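PDB 5XSJ: signal transduction histidine kinase, LytS from Clostridium beijerinckii, which probably acts as a membrane-bound sensor kinase of a two-component system, using ATP to phosphorylate a protein histidine, here as its all-helical N-terminal part. Local coordinates for residues Asp79-Leu84 / Tyr120-Tyr124. Sequence-based numbering, arbitrary orientation.
Sequences DLDNTL and YCDAY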
loop_
_atom_site.group_PDB
_atom_site.type_symbol
_atom_site.label_atom_id
_atom_site.label_comp_id
_atom_site.label_asym_id
_atom_site.label_seq_id
_atom_site.Cartn_x
_atom_site.Cartn_y
_atom_site.Cartn_z
ATOM N N ASP B 79 2.425 -12.522 -19.246
ATOM C CA ASP B 79 2.198 -11.423 -18.307
ATOM C C ASP B 79 3.517 -10.912 -17.728
ATOM O O ASP B 79 3.716 -9.714 -17.556
ATOM C CB ASP B 79 1.277 -11.856 -17.161
ATOM C CG ASP B 79 -0.174 -12.018 -17.591
ATOM O OD1 ASP B 79 -0.554 -11.496 -18.668
ATOM O OD2 ASP B 79 -0.940 -12.665 -16.835
ATOM N N LEU B 80 4.402 -11.842 -17.398
ATOM C CA LEU B 80 5.672 -11.487 -16.797
ATOM C C LEU B 80 6.561 -10.753 -17.818
ATOM O O LEU B 80 7.176 -9.741 -17.508
ATOM C CB LEU B 80 6.357 -12.747 -16.255
ATOM C CG LEU B 80 7.830 -12.610 -15.865
ATOM C CD1 LEU B 80 8.045 -11.530 -14.792
ATOM C CD2 LEU B 80 8.383 -13.950 -15.422
ATOM N N ASP B 81 6.604 -11.260 -19.041
ATOM C CA ASP B 81 7.402 -10.653 -20.113
ATOM C C ASP B 81 6.945 -9.232 -20.420
ATOM O O ASP B 81 7.751 -8.304 -20.510
ATOM C CB ASP B 81 7.315 -11.522 -21.369
ATOM C CG ASP B 81 8.400 -11.189 -22.400
ATOM O OD1 ASP B 81 9.470 -10.654 -22.024
ATOM O OD2 ASP B 81 8.176 -11.473 -23.596
ATOM N N ASN B 82 5.638 -9.056 -20.580
ATOM C CA ASN B 82 5.085 -7.722 -20.778
ATOM C C ASN B 82 5.302 -6.798 -19.591
ATOM O O ASN B 82 5.581 -5.627 -19.756
ATOM C CB ASN B 82 3.605 -7.824 -21.091
ATOM C CG ASN B 82 3.367 -8.268 -22.495
ATOM O OD1 ASN B 82 4.144 -7.922 -23.389
ATOM N ND2 ASN B 82 2.322 -9.052 -22.713
ATOM N N THR B 83 5.191 -7.334 -18.386
ATOM C CA THR B 83 5.358 -6.517 -17.196
ATOM C C THR B 83 6.812 -6.061 -17.088
ATOM O O THR B 83 7.086 -4.932 -16.688
ATOM C CB THR B 83 4.916 -7.295 -15.929
ATOM O OG1 THR B 83 3.562 -7.717 -16.102
ATOM C CG2 THR B 83 5.016 -6.446 -14.680
ATOM N N LEU B 84 7.749 -6.930 -17.458
ATOM C CA LEU B 84 9.153 -6.524 -17.484
ATOM C C LEU B 84 9.374 -5.393 -18.482
ATOM O O LEU B 84 10.085 -4.431 -18.181
ATOM C CB LEU B 84 10.069 -7.702 -17.825
ATOM C CG LEU B 84 11.562 -7.354 -17.667
ATOM C CD1 LEU B 84 11.905 -7.148 -16.196
ATOM C CD2 LEU B 84 12.472 -8.415 -18.276
ATOM N N TYR B 120 5.575 -6.500 -9.164
ATOM C CA TYR B 120 4.677 -7.409 -9.896
ATOM C C TYR B 120 5.477 -8.557 -10.513
ATOM O O TYR B 120 5.034 -9.707 -10.479
ATOM C CB TYR B 120 3.904 -6.694 -11.008
ATOM C CG TYR B 120 3.136 -5.465 -10.577
ATOM C CD1 TYR B 120 2.648 -5.328 -9.278
ATOM C CD2 TYR B 120 2.908 -4.430 -11.477
ATOM C CE1 TYR B 120 1.957 -4.189 -8.896
ATOM C CE2 TYR B 120 2.212 -3.307 -11.114
ATOM C CZ TYR B 120 1.745 -3.180 -9.829
ATOM O OH TYR B 120 1.062 -2.044 -9.497
ATOM N N CYS B 121 6.648 -8.240 -11.088
ATOM C CA CYS B 121 7.520 -9.265 -11.676
ATOM C C CYS B 121 7.887 -10.347 -10.638
ATOM O O CYS B 121 7.828 -11.537 -10.923
ATOM C CB CYS B 121 8.794 -8.622 -12.272
ATOM S SG CYS B 121 8.493 -7.590 -13.746
ATOM N N ASP B 122 8.237 -9.927 -9.429
ATOM C CA ASP B 122 8.502 -10.870 -8.342
ATOM C C ASP B 122 7.374 -11.837 -8.072
ATOM O O ASP B 122 7.627 -13.014 -7.811
ATOM C CB ASP B 122 8.817 -10.128 -7.049
ATOM C CG ASP B 122 10.222 -9.624 -7.020
ATOM O OD1 ASP B 122 10.996 -10.026 -7.921
ATOM O OD2 ASP B 122 10.556 -8.830 -6.114
ATOM N N ALA B 123 6.135 -11.353 -8.123
ATOM C CA ALA B 123 4.987 -12.223 -7.865
ATOM C C ALA B 123 4.760 -13.216 -9.007
ATOM O O ALA B 123 4.434 -14.380 -8.758
ATOM C CB ALA B 123 3.715 -11.395 -7.617
ATOM N N TYR B 124 4.917 -12.771 -10.255
ATOM C CA TYR B 124 4.800 -13.703 -11.382
ATOM C C TYR B 124 5.864 -14.801 -11.265
ATOM O O TYR B 124 5.596 -15.976 -11.500
ATOM C CB TYR B 124 4.929 -12.976 -12.727
ATOM C CG TYR B 124 3.783 -12.032 -13.003
ATOM C CD1 TYR B 124 2.465 -12.454 -12.871
ATOM C CD2 TYR B 124 4.010 -10.713 -13.356
ATOM C CE1 TYR B 124 1.410 -11.599 -13.102
ATOM C CE2 TYR B 124 2.955 -9.842 -13.594
ATOM C CZ TYR B 124 1.661 -10.292 -13.466
ATOM O OH TYR B 124 0.606 -9.437 -13.683
HETATM O O HOH W 1 1.723 -6.757 -14.063
#
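Tyr-124 and Cys-121 pack against Leu-80 and Thr-83 in a buried, antiparallel helix-helix contact between helices 73-99 and 104-133, whose axes here run 9.5 Å apart at 162°. The Tyr-124 ring turns one face to Asp-79 CB and Leu-80 N, both toward its rim; the former makes a CH-pi contact, 4.2 Å from the ring centroid. At the base of the side chain, CB of Leu-80 meets CB of Tyr-124 at 3.8 Å, while Leu-80 CD1 reaches 3.9 Å from Cys-121 CB. Thr-83 chi1, -57°, sets OG1 beside the backbone N and points methyl CG2 across the interface, 3.8 Å from both Cys-121 SG and Tyr-120 CB, at that ring's edge. This pair belongs to a four-helix bundle; Val-29 of helix 15-42 touches both Leu-84 and Cys-121, and Ile-62 of helix 45-67 backs Leu-80. Thr-83 OG1 approaches Tyr-124 CE2 obliquely, at 3.3 Å. The polar link runs through water: one molecule in the plane of the Tyr-124 ring lies 2.9 Å from its OH and donates to Thr-83 OG1. On that flank a chain of another protein packs on Tyr-124, its basic side chain salt-bridged to Asp-79 OD2 and an acidic one hydrogen-bonded with Tyr-120 OH.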